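Local coordinates for peptide synthetase, module 7 (Actinoplanes teichomyceticus, PDB 4TX3), which forms a condensation-type domain of a nonribosomal peptide synthetase, probably the X-domain that recruits cytochrome oxygenases to crosslink a carrier-bound glycopeptide antibiotic precursor, at residues Arg31-Glu34 against Glu35-Gly38; Tyr162-Arg166 against Ala167-Pro171; Leu176-Gln179 against Phe180-Ala184; Phe342-Ile345 against Pro346-Ala350; Arg438-Arg441 against Val442-Val446. All coordinates share one frame; numbering follows the deposited sequence.

Contact 1: Arg31-Glu34 against Glu35-Gly38; sequences RPSE and ETRG. With SO4 (sulfate ion), chain F.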
loop_
_atom_site.group_PDB
_atom_site.type_symbol
_atom_site.label_atom_id
_atom_site.label_comp_id
_atom_site.label_asym_id
_atom_site.label_seq_id
_atom_site.Cartn_x
_atom_site.Cartn_y
_atom_site.Cartn_z
ATOM N N ARG B 31 4.779 32.257 11.741
ATOM C CA ARG B 31 4.006 33.384 12.261
ATOM C C ARG B 31 4.643 34.747 12.002
ATOM O O ARG B 31 5.083 35.404 12.941
ATOM C CB ARG B 31 3.766 33.179 13.761
ATOM C CG ARG B 31 3.022 31.873 14.052
ATOM C CD ARG B 31 3.057 31.495 15.517
ATOM N NE ARG B 31 2.233 32.379 16.338
ATOM C CZ ARG B 31 1.780 32.074 17.552
ATOM N NH1 ARG B 31 2.066 30.900 18.104
ATOM N NH2 ARG B 31 1.030 32.944 18.214
ATOM N N PRO B 32 4.694 35.173 10.720
ATOM C CA PRO B 32 5.238 36.485 10.335
ATOM C C PRO B 32 4.252 37.606 10.646
ATOM O O PRO B 32 4.602 38.787 10.690
ATOM C CB PRO B 32 5.455 36.344 8.828
ATOM C CG PRO B 32 4.407 35.360 8.396
ATOM C CD PRO B 32 4.233 34.402 9.546
ATOM N N SER B 33 3.005 37.193 10.835
ATOM C CA SER B 33 1.921 38.033 11.302
ATOM C C SER B 33 0.946 37.145 12.046
ATOM O O SER B 33 0.912 35.930 11.827
ATOM C CB SER B 33 1.216 38.738 10.147
ATOM O OG SER B 33 -0.143 38.963 10.475
ATOM N N GLU B 34 0.132 37.742 12.906
ATOM C CA GLU B 34 -0.846 36.947 13.631
ATOM C C GLU B 34 -2.157 36.871 12.852
ATOM O O GLU B 34 -3.124 36.280 13.314
ATOM C CB GLU B 34 -1.039 37.516 15.039
ATOM C CG GLU B 34 -1.096 36.436 16.103
ATOM C CD GLU B 34 0.265 35.777 16.367
ATOM O OE1 GLU B 34 1.280 36.107 15.695
ATOM O OE2 GLU B 34 0.310 34.897 17.253
ATOM N N GLU B 35 -2.148 37.442 11.648
ATOM C CA GLU B 35 -3.245 37.323 10.690
ATOM C C GLU B 35 -2.823 36.463 9.490
ATOM O O GLU B 35 -3.409 36.560 8.409
ATOM C CB GLU B 35 -3.681 38.702 10.197
ATOM C CG GLU B 35 -3.699 39.776 11.273
ATOM C CD GLU B 35 -3.091 41.082 10.781
ATOM O OE1 GLU B 35 -1.866 41.275 10.955
ATOM O OE2 GLU B 35 -3.833 41.913 10.213
ATOM N N THR B 36 -1.783 35.652 9.684
ATOM C CA THR B 36 -1.267 34.722 8.675
ATOM C C THR B 36 -1.576 33.285 9.070
ATOM O O THR B 36 -1.222 32.881 10.172
ATOM C CB THR B 36 0.272 34.843 8.523
ATOM O OG1 THR B 36 0.640 36.183 8.176
ATOM C CG2 THR B 36 0.803 33.880 7.473
ATOM N N ARG B 37 -2.225 32.509 8.205
ATOM C CA ARG B 37 -2.314 31.054 8.430
ATOM C C ARG B 37 -0.865 30.517 8.446
ATOM O O ARG B 37 -0.060 30.957 7.641
ATOM C CB ARG B 37 -3.172 30.399 7.344
ATOM C CG ARG B 37 -4.414 31.228 6.975
ATOM C CD ARG B 37 -5.273 30.538 5.914
ATOM N NE ARG B 37 -5.758 29.236 6.375
ATOM C CZ ARG B 37 -6.193 28.250 5.586
ATOM N NH1 ARG B 37 -6.209 28.394 4.262
ATOM N NH2 ARG B 37 -6.596 27.103 6.124
ATOM N N GLY B 38 -0.500 29.539 9.271
ATOM C CA GLY B 38 -1.313 28.422 9.669
ATOM C C GLY B 38 -0.937 27.350 8.653
ATOM O O GLY B 38 -1.813 26.847 7.944
HETATM S S SO4 F . 3.372 29.075 10.745
HETATM O O1 SO4 F . 4.433 28.450 11.536
HETATM O O2 SO4 F . 2.295 29.493 11.638
HETATM O O3 SO4 F . 3.905 30.264 10.063
HETATM O O4 SO4 F . 2.883 28.110 9.753
#
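S33 to T36 form a type I beta turn, its chain reversal closed by a weak bond from T36 N to S33 O of 3.5 Å. Inside it the S33 side chain makes an ST turn. With OG anti to the backbone N (chi1 150°), the hydroxyl swings over the turn and accepts E35 N at 2.8 Å in a fairly straight bond (164°). The same OG donates to E35 OE1 at 2.9 Å, approaching from above the carboxylate plane; the glutamate chain, bent at chi2, brings OE1 to the hydroxyl. Were S33 an alanine, E35 N would probably lose this acceptor and the E35 carboxylate be free to turn. On the other flank, the ring of P32 crosses T36 at about a right angle, CG lying 4.0 Å from T36 CG2, and S33 CB packs on T36 OG1, whose hydrogen-bond partner is P231 O. Just before the turn, R31 N donates to sulfate O3 at 2.7 Å; the ion, probably from the crystallisation liquor, is also held by R39, H142 and R233. The turn lies at the surface in the connection from helix 21-28 to strand 40-49; past it, R37 pairs through its backbone with S232 and forms a salt bridge with E112 of helix 103-112.

Contact 2: Tyr162-Arg166 against Ala167-Pro171; sequences YGARR and AGRAP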
loop_
_atom_site.group_PDB
_atom_site.type_symbol
_atom_site.label_atom_id
_atom_site.label_comp_id
_atom_site.label_asym_id
_atom_site.label_seq_id
_atom_site.Cartn_x
_atom_site.Cartn_y
_atom_site.Cartn_z
ATOM N N TYR B 162 -5.525 2.006 18.875
ATOM C CA TYR B 162 -6.898 2.009 19.399
ATOM C C TYR B 162 -7.414 0.583 19.590
ATOM O O TYR B 162 -8.052 0.283 20.595
ATOM C CB TYR B 162 -7.848 2.785 18.486
ATOM C CG TYR B 162 -9.292 2.820 18.979
ATOM C CD1 TYR B 162 -9.648 3.561 20.099
ATOM C CD2 TYR B 162 -10.299 2.115 18.315
ATOM C CE1 TYR B 162 -10.959 3.597 20.554
ATOM C CE2 TYR B 162 -11.621 2.154 18.756
ATOM C CZ TYR B 162 -11.947 2.900 19.877
ATOM O OH TYR B 162 -13.256 2.952 20.332
ATOM N N GLY B 163 -7.128 -0.283 18.620
ATOM C CA GLY B 163 -7.459 -1.688 18.714
ATOM C C GLY B 163 -7.015 -2.289 20.031
ATOM O O GLY B 163 -7.833 -2.844 20.773
ATOM N N ALA B 164 -5.727 -2.160 20.337
ATOM C CA ALA B 164 -5.149 -2.727 21.560
ATOM C C ALA B 164 -5.689 -2.080 22.833
ATOM O O ALA B 164 -6.116 -2.781 23.756
ATOM C CB ALA B 164 -3.623 -2.609 21.530
ATOM N N ARG B 165 -5.641 -0.748 22.890
ATOM C CA ARG B 165 -6.092 -0.004 24.066
ATOM C C ARG B 165 -7.578 -0.250 24.347
ATOM O O ARG B 165 -7.996 -0.355 25.505
ATOM C CB ARG B 165 -5.832 1.490 23.891
ATOM C CG ARG B 165 -4.379 1.877 23.956
ATOM C CD ARG B 165 -3.778 1.583 25.332
ATOM N NE ARG B 165 -2.437 2.134 25.429
ATOM C CZ ARG B 165 -1.598 1.939 26.443
ATOM N NH1 ARG B 165 -1.948 1.191 27.484
ATOM N NH2 ARG B 165 -0.395 2.496 26.406
ATOM N N ARG B 166 -8.375 -0.351 23.287
ATOM C CA ARG B 166 -9.791 -0.659 23.442
ATOM C C ARG B 166 -9.986 -2.051 24.051
ATOM O O ARG B 166 -10.952 -2.294 24.763
ATOM C CB ARG B 166 -10.516 -0.562 22.103
ATOM C CG ARG B 166 -11.992 -0.802 22.204
ATOM C CD ARG B 166 -12.672 -0.744 20.850
ATOM N NE ARG B 166 -14.105 -0.984 21.007
ATOM C CZ ARG B 166 -14.656 -2.192 21.038
ATOM N NH1 ARG B 166 -13.899 -3.266 20.904
ATOM N NH2 ARG B 166 -15.965 -2.323 21.199
ATOM N N ALA B 167 -9.047 -2.951 23.788
ATOM C CA ALA B 167 -9.109 -4.307 24.323
ATOM C C ALA B 167 -8.271 -4.501 25.592
ATOM O O ALA B 167 -7.937 -5.628 25.941
ATOM C CB ALA B 167 -8.665 -5.304 23.264
ATOM N N GLY B 168 -7.909 -3.419 26.266
ATOM C CA GLY B 168 -7.271 -3.532 27.565
ATOM C C GLY B 168 -5.779 -3.819 27.630
ATOM O O GLY B 168 -5.270 -4.166 28.693
ATOM N N ARG B 169 -5.064 -3.674 26.517
ATOM C CA ARG B 169 -3.610 -3.821 26.540
ATOM C C ARG B 169 -2.926 -2.647 25.830
ATOM O O ARG B 169 -3.523 -1.998 24.956
ATOM C CB ARG B 169 -3.181 -5.144 25.890
ATOM C CG ARG B 169 -3.321 -5.128 24.377
ATOM C CD ARG B 169 -2.831 -6.382 23.665
ATOM N NE ARG B 169 -3.014 -6.191 22.227
ATOM C CZ ARG B 169 -4.128 -6.492 21.566
ATOM N NH1 ARG B 169 -5.157 -7.043 22.199
ATOM N NH2 ARG B 169 -4.212 -6.254 20.270
ATOM N N ALA B 170 -1.685 -2.366 26.220
ATOM C CA ALA B 170 -0.830 -1.440 25.474
ATOM C C ALA B 170 -0.443 -2.088 24.127
ATOM O O ALA B 170 -0.381 -3.324 24.032
ATOM C CB ALA B 170 0.410 -1.076 26.289
ATOM N N PRO B 171 -0.202 -1.268 23.079
ATOM C CA PRO B 171 0.089 -1.866 21.769
ATOM C C PRO B 171 1.337 -2.748 21.820
ATOM O O PRO B 171 2.303 -2.376 22.483
ATOM C CB PRO B 171 0.309 -0.646 20.862
ATOM C CG PRO B 171 -0.289 0.505 21.589
ATOM C CD PRO B 171 -0.121 0.202 23.041
#
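A164 and R165 offer their carbonyls to the chain that folds back over them, and a Schellman motif ends helix 148-166. R169 N donates to A164 O at 3.1 Å (167°), and G168 N to R165 O at 3.2 Å (162°). G168 is the C-prime residue, its positive phi being one that glycine readily takes. Before it, A167 N is shared between two weak bonds, to G163 O at 3.3 Å and to A164 O, which thus has two donors. R165 N and R169 O approach without a usable angle, and the R169 carbonyl instead meets R165 CA in a CH...O contact. The ends of R165 and R169 find their partners elsewhere. R165 NE forms a salt bridge with D62 of helix 53-66, while one face of its guanidinium lies on A170, with CA 3.5 Å above the plane, and P171 CD covers the same group. Outside the two segments, R169 NH2 makes a salt bridge to an acidic side chain of the neighbouring protein chain, which puts this helix end in the interface; its NE has a long, weak ion pair with E172. The R169 chain, extended from CG to NE, returns along the helix end and lays its guanidinium face over A164, with CB 3.7 Å from R169 NE.

Contact 3: Leu176-Gln179 against Phe180-Ala184; sequences LALQ and FADYA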
loop_
_atom_site.group_PDB
_atom_site.type_symbol
_atom_site.label_atom_id
_atom_site.label_comp_id
_atom_site.label_asym_id
_atom_site.label_seq_id
_atom_site.Cartn_x
_atom_site.Cartn_y
_atom_site.Cartn_z
ATOM N N LEU B 176 10.092 1.520 15.456
ATOM C CA LEU B 176 10.615 1.949 14.153
ATOM C C LEU B 176 12.105 1.636 14.080
ATOM O O LEU B 176 12.796 1.634 15.097
ATOM C CB LEU B 176 10.396 3.448 13.920
ATOM C CG LEU B 176 8.959 3.943 13.766
ATOM C CD1 LEU B 176 8.926 5.458 13.625
ATOM C CD2 LEU B 176 8.313 3.271 12.576
ATOM N N ALA B 177 12.604 1.363 12.888
ATOM C CA ALA B 177 14.033 1.185 12.740
ATOM C C ALA B 177 14.709 2.559 12.819
ATOM O O ALA B 177 15.725 2.733 13.490
ATOM C CB ALA B 177 14.360 0.476 11.424
ATOM N N LEU B 178 14.101 3.533 12.156
ATOM C CA LEU B 178 14.554 4.920 12.164
ATOM C C LEU B 178 13.547 5.863 12.793
ATOM O O LEU B 178 12.354 5.779 12.504
ATOM C CB LEU B 178 14.834 5.392 10.735
ATOM C CG LEU B 178 15.870 4.578 9.972
ATOM C CD1 LEU B 178 16.100 5.241 8.640
ATOM C CD2 LEU B 178 17.162 4.496 10.777
ATOM N N GLN B 179 14.033 6.758 13.647
ATOM C CA GLN B 179 13.288 7.954 14.059
ATOM C C GLN B 179 13.702 9.164 13.210
ATOM O O GLN B 179 14.767 9.144 12.589
ATOM C CB GLN B 179 13.522 8.244 15.539
ATOM C CG GLN B 179 12.998 7.158 16.441
ATOM C CD GLN B 179 11.484 7.085 16.450
ATOM O OE1 GLN B 179 10.784 8.063 16.120
ATOM N NE2 GLN B 179 10.965 5.922 16.833
ATOM N N PHE B 180 12.889 10.221 13.189
ATOM C CA PHE B 180 13.188 11.351 12.305
ATOM C C PHE B 180 14.552 11.988 12.580
ATOM O O PHE B 180 15.189 12.478 11.663
ATOM C CB PHE B 180 12.111 12.437 12.379
ATOM C CG PHE B 180 12.235 13.457 11.276
ATOM C CD1 PHE B 180 11.947 13.109 9.962
ATOM C CD2 PHE B 180 12.689 14.736 11.538
ATOM C CE1 PHE B 180 12.096 14.031 8.927
ATOM C CE2 PHE B 180 12.835 15.666 10.511
ATOM C CZ PHE B 180 12.532 15.316 9.206
ATOM N N ALA B 181 14.994 11.975 13.836
ATOM C CA ALA B 181 16.300 12.526 14.205
ATOM C C ALA B 181 17.442 11.825 13.460
ATOM O O ALA B 181 18.475 12.447 13.165
ATOM C CB ALA B 181 16.516 12.417 15.718
ATOM N N ASP B 182 17.256 10.532 13.174
ATOM C CA ASP B 182 18.236 9.759 12.413
ATOM C C ASP B 182 18.315 10.252 10.949
ATOM O O ASP B 182 19.394 10.318 10.365
ATOM C CB ASP B 182 17.894 8.265 12.460
ATOM C CG ASP B 182 17.792 7.715 13.898
ATOM O OD1 ASP B 182 18.662 8.025 14.743
ATOM O OD2 ASP B 182 16.829 6.967 14.185
ATOM N N TYR B 183 17.167 10.586 10.365
ATOM C CA TYR B 183 17.112 11.196 9.036
ATOM C C TYR B 183 17.781 12.579 9.034
ATOM O O TYR B 183 18.582 12.886 8.147
ATOM C CB TYR B 183 15.657 11.309 8.551
ATOM C CG TYR B 183 15.526 11.877 7.164
ATOM C CD1 TYR B 183 15.827 11.106 6.043
ATOM C CD2 TYR B 183 15.116 13.193 6.966
ATOM C CE1 TYR B 183 15.723 11.639 4.749
ATOM C CE2 TYR B 183 15.014 13.739 5.686
ATOM C CZ TYR B 183 15.311 12.958 4.579
ATOM O OH TYR B 183 15.211 13.502 3.306
ATOM N N ALA B 184 17.458 13.402 10.033
ATOM C CA ALA B 184 18.023 14.749 10.147
ATOM C C ALA B 184 19.551 14.736 10.238
ATOM O O ALA B 184 20.228 15.577 9.635
ATOM C CB ALA B 184 17.434 15.472 11.357
HETATM O O HOH W 1 10.180 10.477 14.500
#
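The D182 carboxylate is met by Q179 N, which donates to OD2 at 2.9 Å (154°) from the anti side, 25° out of the carboxylate plane; OD1 takes V11 N. The Q179 amide is gripped at both ends: OE1 accepts from E68 N and from a water, and NE2 donates to R66 O. The rings of F180 and Y183 each meet F304 edge-to-face. D182 reaches back because its CG lies anti to the carbonyl carbon (chi1 -56°), which turns the carboxylate toward the start of the helix. Its CB passes the side chain of L178 obliquely, 4.2 Å from CD2. In the other direction D182 N donates to Q179 O at 2.9 Å. The Q179 side chain is bent at chi2, and its water, 3.0 Å from OE1, accepts F180 N at 3.0 Å, so the N-cap side chain reaches the first helical N-H through a water. Q179 is the N-cap of helix 180-191 and D182 the third residue in. The bond from the D182 carboxylate to the N-cap amide is the reciprocal half of a capping box; the Q179 side chain does not complete it, and D182 N goes to Q179 O instead.

Contact 4: Phe342-Ile345 against Pro346-Ala350; sequences FEKI and PELLA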
loop_
_atom_site.group_PDB
_atom_site.type_symbol
_atom_site.label_atom_id
_atom_site.label_comp_id
_atom_site.label_asym_id
_atom_site.label_seq_id
_atom_site.Cartn_x
_atom_site.Cartn_y
_atom_site.Cartn_z
ATOM N N PHE B 342 15.720 21.238 -1.453
ATOM C CA PHE B 342 15.257 22.425 -2.150
ATOM C C PHE B 342 15.479 23.717 -1.357
ATOM O O PHE B 342 15.791 24.757 -1.931
ATOM C CB PHE B 342 13.775 22.286 -2.476
ATOM C CG PHE B 342 13.133 23.575 -2.860
ATOM C CD1 PHE B 342 13.296 24.082 -4.145
ATOM C CD2 PHE B 342 12.389 24.299 -1.935
ATOM C CE1 PHE B 342 12.724 25.278 -4.508
ATOM C CE2 PHE B 342 11.812 25.486 -2.298
ATOM C CZ PHE B 342 11.978 25.982 -3.591
ATOM N N GLU B 343 15.299 23.640 -0.042
ATOM C CA GLU B 343 15.284 24.815 0.824
ATOM C C GLU B 343 16.682 25.424 0.960
ATOM O O GLU B 343 16.860 26.534 1.460
ATOM C CB GLU B 343 14.721 24.446 2.199
ATOM C CG GLU B 343 13.238 24.038 2.192
ATOM C CD GLU B 343 12.970 22.615 1.667
ATOM O OE1 GLU B 343 13.932 21.840 1.474
ATOM O OE2 GLU B 343 11.784 22.263 1.447
ATOM N N LYS B 344 17.668 24.677 0.488
ATOM C CA LYS B 344 19.056 25.078 0.550
ATOM C C LYS B 344 19.411 25.901 -0.688
ATOM O O LYS B 344 20.402 26.640 -0.710
ATOM C CB LYS B 344 19.934 23.829 0.655
ATOM C CG LYS B 344 21.317 24.079 1.134
ATOM C CD LYS B 344 21.337 24.439 2.602
ATOM C CE LYS B 344 22.788 24.481 3.106
ATOM N NZ LYS B 344 23.791 24.568 1.991
ATOM N N ILE B 345 18.575 25.767 -1.715
ATOM C CA ILE B 345 18.836 26.355 -3.021
ATOM C C ILE B 345 18.726 27.886 -3.083
ATOM O O ILE B 345 19.520 28.506 -3.784
ATOM C CB ILE B 345 17.915 25.736 -4.068
ATOM C CG1 ILE B 345 18.425 24.340 -4.430
ATOM C CG2 ILE B 345 17.831 26.614 -5.314
ATOM C CD1 ILE B 345 17.479 23.559 -5.289
ATOM N N PRO B 346 17.761 28.506 -2.362
ATOM C CA PRO B 346 17.808 29.983 -2.333
ATOM C C PRO B 346 19.177 30.572 -1.946
ATOM O O PRO B 346 19.616 31.475 -2.640
ATOM C CB PRO B 346 16.734 30.338 -1.300
ATOM C CG PRO B 346 15.693 29.255 -1.518
ATOM C CD PRO B 346 16.496 27.993 -1.791
ATOM N N GLU B 347 19.823 30.066 -0.896
ATOM C CA GLU B 347 21.220 30.407 -0.574
ATOM C C GLU B 347 22.186 30.256 -1.734
ATOM O O GLU B 347 22.903 31.187 -2.071
ATOM C CB GLU B 347 21.759 29.525 0.546
ATOM C CG GLU B 347 21.182 29.759 1.898
ATOM C CD GLU B 347 21.324 28.525 2.764
ATOM O OE1 GLU B 347 22.357 27.827 2.622
ATOM O OE2 GLU B 347 20.390 28.241 3.559
ATOM N N LEU B 348 22.231 29.053 -2.303
ATOM C CA LEU B 348 23.141 28.733 -3.399
ATOM C C LEU B 348 23.013 29.703 -4.556
ATOM O O LEU B 348 23.951 29.897 -5.318
ATOM C CB LEU B 348 22.885 27.318 -3.913
ATOM C CG LEU B 348 22.791 26.225 -2.858
ATOM C CD1 LEU B 348 22.415 24.924 -3.518
ATOM C CD2 LEU B 348 24.110 26.086 -2.109
ATOM N N LEU B 349 21.834 30.288 -4.702
ATOM C CA LEU B 349 21.583 31.196 -5.802
ATOM C C LEU B 349 21.754 32.643 -5.375
ATOM O O LEU B 349 21.469 33.548 -6.159
ATOM C CB LEU B 349 20.180 30.988 -6.346
ATOM C CG LEU B 349 19.931 29.703 -7.112
ATOM C CD1 LEU B 349 18.450 29.666 -7.526
ATOM C CD2 LEU B 349 20.878 29.600 -8.325
ATOM N N ALA B 350 22.217 32.840 -4.139
ATOM C CA ALA B 350 22.338 34.168 -3.514
ATOM C C ALA B 350 21.080 34.981 -3.751
ATOM O O ALA B 350 21.145 36.149 -4.115
ATOM C CB ALA B 350 23.561 34.924 -4.036
HETATM O O HOH W 2 18.292 28.719 1.416
#
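K344 starts with CG anti to the backbone N (chi1 -162°) and bends at chi2, which carries its chain slantwise across that of E347; I345 holds CG2 anti to its N, beside L349. I345 opens the short helix 345-348, with K344 just before it; a Schellman motif closes the helix, with A350, of positive phi, as the C-prime residue and its N bonded to E347 O at 2.7 Å. K344 and E347 meet mostly through carbon: CE lies 3.4 Å from OE1, whereas the salt bridge from NZ to that oxygen is long, and NZ has a second, weak ion pair with E194. I345 and L349 run side by side and point the same way, with CG2 3.8 Å from L349 CD1, and both rest on L212. L348 crosses I345 at a slant, 4.1 Å between CG1 and L348 CD1, and turns to helix 200-211, where it touches I205 and R209; I345 packs there on W208. The backbone bonds are uneven. L349 N donates to I345 O at 3.1 Å with a bent angle (136°), and L348 N reaches K344 O only weakly. P346 has no N-H, and its CD sits 3.3 Å from F342 O. E343, ahead of the helix, forms a salt bridge with R22. A water replaces the missing bond from E347 N to E343 O: it donates to E343 O at 2.6 Å, accepts E347 N at 3.1 Å, and gives a weak bond to E347 OE2.

Contact 5: Arg438-Arg441 against Val442-Val446; sequences RLVR and VLEQV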
loop_
_atom_site.group_PDB
_atom_site.type_symbol
_atom_site.label_atom_id
_atom_site.label_comp_id
_atom_site.label_asym_id
_atom_site.label_seq_id
_atom_site.Cartn_x
_atom_site.Cartn_y
_atom_site.Cartn_z
ATOM N N ARG B 438 -8.691 27.360 -19.287
ATOM C CA ARG B 438 -7.732 27.445 -20.387
ATOM C C ARG B 438 -6.751 26.263 -20.377
ATOM O O ARG B 438 -6.388 25.739 -21.439
ATOM C CB ARG B 438 -6.997 28.783 -20.344
ATOM C CG ARG B 438 -7.781 29.838 -21.077
ATOM C CD ARG B 438 -7.452 31.247 -20.660
ATOM N NE ARG B 438 -8.255 32.194 -21.428
ATOM C CZ ARG B 438 -8.434 33.472 -21.100
ATOM N NH1 ARG B 438 -7.869 33.971 -20.006
ATOM N NH2 ARG B 438 -9.184 34.256 -21.866
ATOM N N LEU B 439 -6.359 25.808 -19.190
ATOM C CA LEU B 439 -5.461 24.666 -19.115
ATOM C C LEU B 439 -6.147 23.443 -19.711
ATOM O O LEU B 439 -5.515 22.670 -20.448
ATOM C CB LEU B 439 -4.992 24.398 -17.677
ATOM C CG LEU B 439 -4.151 23.116 -17.558
ATOM C CD1 LEU B 439 -2.865 23.166 -18.400
ATOM C CD2 LEU B 439 -3.825 22.793 -16.111
ATOM N N VAL B 440 -7.443 23.276 -19.431
ATOM C CA VAL B 440 -8.204 22.176 -20.043
ATOM C C VAL B 440 -8.248 22.320 -21.567
ATOM O O VAL B 440 -8.058 21.343 -22.301
ATOM C CB VAL B 440 -9.650 22.093 -19.487
ATOM C CG1 VAL B 440 -10.455 21.036 -20.234
ATOM C CG2 VAL B 440 -9.632 21.793 -17.992
ATOM N N ARG B 441 -8.474 23.547 -22.040
ATOM C CA ARG B 441 -8.507 23.800 -23.479
ATOM C C ARG B 441 -7.167 23.507 -24.137
ATOM O O ARG B 441 -7.124 22.856 -25.189
ATOM C CB ARG B 441 -8.945 25.235 -23.762
ATOM C CG ARG B 441 -10.397 25.477 -23.351
ATOM C CD ARG B 441 -11.236 26.150 -24.440
ATOM N NE ARG B 441 -11.060 25.595 -25.788
ATOM C CZ ARG B 441 -10.805 26.344 -26.867
ATOM N NH1 ARG B 441 -10.677 27.674 -26.749
ATOM N NH2 ARG B 441 -10.662 25.771 -28.064
ATOM N N VAL B 442 -6.077 23.952 -23.512
ATOM C CA VAL B 442 -4.755 23.674 -24.059
ATOM C C VAL B 442 -4.537 22.178 -24.130
ATOM O O VAL B 442 -4.071 21.661 -25.140
ATOM C CB VAL B 442 -3.623 24.330 -23.218
ATOM C CG1 VAL B 442 -2.260 23.766 -23.599
ATOM C CG2 VAL B 442 -3.659 25.827 -23.371
ATOM N N LEU B 443 -4.895 21.478 -23.062
ATOM C CA LEU B 443 -4.757 20.018 -23.045
ATOM C C LEU B 443 -5.602 19.329 -24.133
ATOM O O LEU B 443 -5.139 18.377 -24.768
ATOM C CB LEU B 443 -5.109 19.469 -21.663
ATOM C CG LEU B 443 -3.998 19.796 -20.653
ATOM C CD1 LEU B 443 -4.541 19.860 -19.259
ATOM C CD2 LEU B 443 -2.862 18.787 -20.743
ATOM N N GLU B 444 -6.811 19.817 -24.394
ATOM C CA GLU B 444 -7.603 19.237 -25.491
ATOM C C GLU B 444 -6.957 19.432 -26.881
ATOM O O GLU B 444 -6.734 18.450 -27.607
ATOM C CB GLU B 444 -9.013 19.817 -25.485
ATOM C CG GLU B 444 -9.818 19.446 -24.250
ATOM C CD GLU B 444 -11.053 20.317 -24.069
ATOM O OE1 GLU B 444 -11.123 21.400 -24.699
ATOM O OE2 GLU B 444 -11.960 19.918 -23.303
ATOM N N GLN B 445 -6.647 20.683 -27.240
ATOM C CA GLN B 445 -6.005 21.006 -28.527
ATOM C C GLN B 445 -4.731 20.213 -28.769
ATOM O O GLN B 445 -4.473 19.704 -29.856
ATOM C CB GLN B 445 -5.666 22.500 -28.609
ATOM C CG GLN B 445 -6.826 23.403 -28.304
ATOM C CD GLN B 445 -6.400 24.843 -28.130
ATOM O OE1 GLN B 445 -5.506 25.336 -28.827
ATOM N NE2 GLN B 445 -7.030 25.529 -27.185
ATOM N N VAL B 446 -3.927 20.135 -27.733
ATOM C CA VAL B 446 -2.621 19.545 -27.840
ATOM C C VAL B 446 -2.785 18.019 -27.945
ATOM O O VAL B 446 -2.009 17.336 -28.620
ATOM C CB VAL B 446 -1.753 20.013 -26.636
ATOM C CG1 VAL B 446 -1.086 18.875 -25.952
ATOM C CG2 VAL B 446 -0.756 21.088 -27.077
#
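R441 lays one face of its guanidinium against the side-chain amide of Q445, whose NE2 stands 3.7 Å above the plane toward the rim, the two planes 36° apart. Both groups turn to the same outside residue: R441 NH1 forms a salt bridge with D458 OD2, and Q445 NE2 donates to D458 O. The R441 chain bends at chi2 and chi3, which brings the guanidinium over the amide. E444 lies near the guanidinium edge, but OE1 is 4.3 Å from R441 NE, beyond a salt bridge. Its extended chain crosses V440, with OE2 3.6 Å from V440 CG1. With a glycine for E444, V440 CG1 is likely to lose its cover and R441 a nearby negative charge. On the buried side, L439 CG meets L443 CD1 at 3.7 Å, next to L272 and A268 of helix 261-278. Regular i to i+4 bonds, such as Q445 N to R441 O at 3.0 Å (173°), hold these rows in step. The faces of helix 429-448 thus differ in chemistry: leucines and V442 meet helix 261-278, V440 and E444 face strand 235-242, and R441 and Q445 meet face to amide, the arginine's charge probably balanced mainly by D458.

How the contacts relate
From the N terminus, the five contacts follow in series, each made of one continuous stretch, so none nests in or crosses another. Contact 1 closes the turn between helix 21-28 and strand 40-49. Contact 2 ends helix 148-166 and contact 3 starts helix 180-191, the next helix in the chain; their nearest atoms are about 11 Å apart. Contact 4, about 9 Å from contact 3 at the nearest atoms, carries the chain through the short helix 345-348 beside helix 200-211. Contact 5 lies within helix 429-448, against helix 261-278 and strand 235-242. Contacts 2 and 5 lie on opposite sides of the chain's centre, their own centres about 53 Å apart.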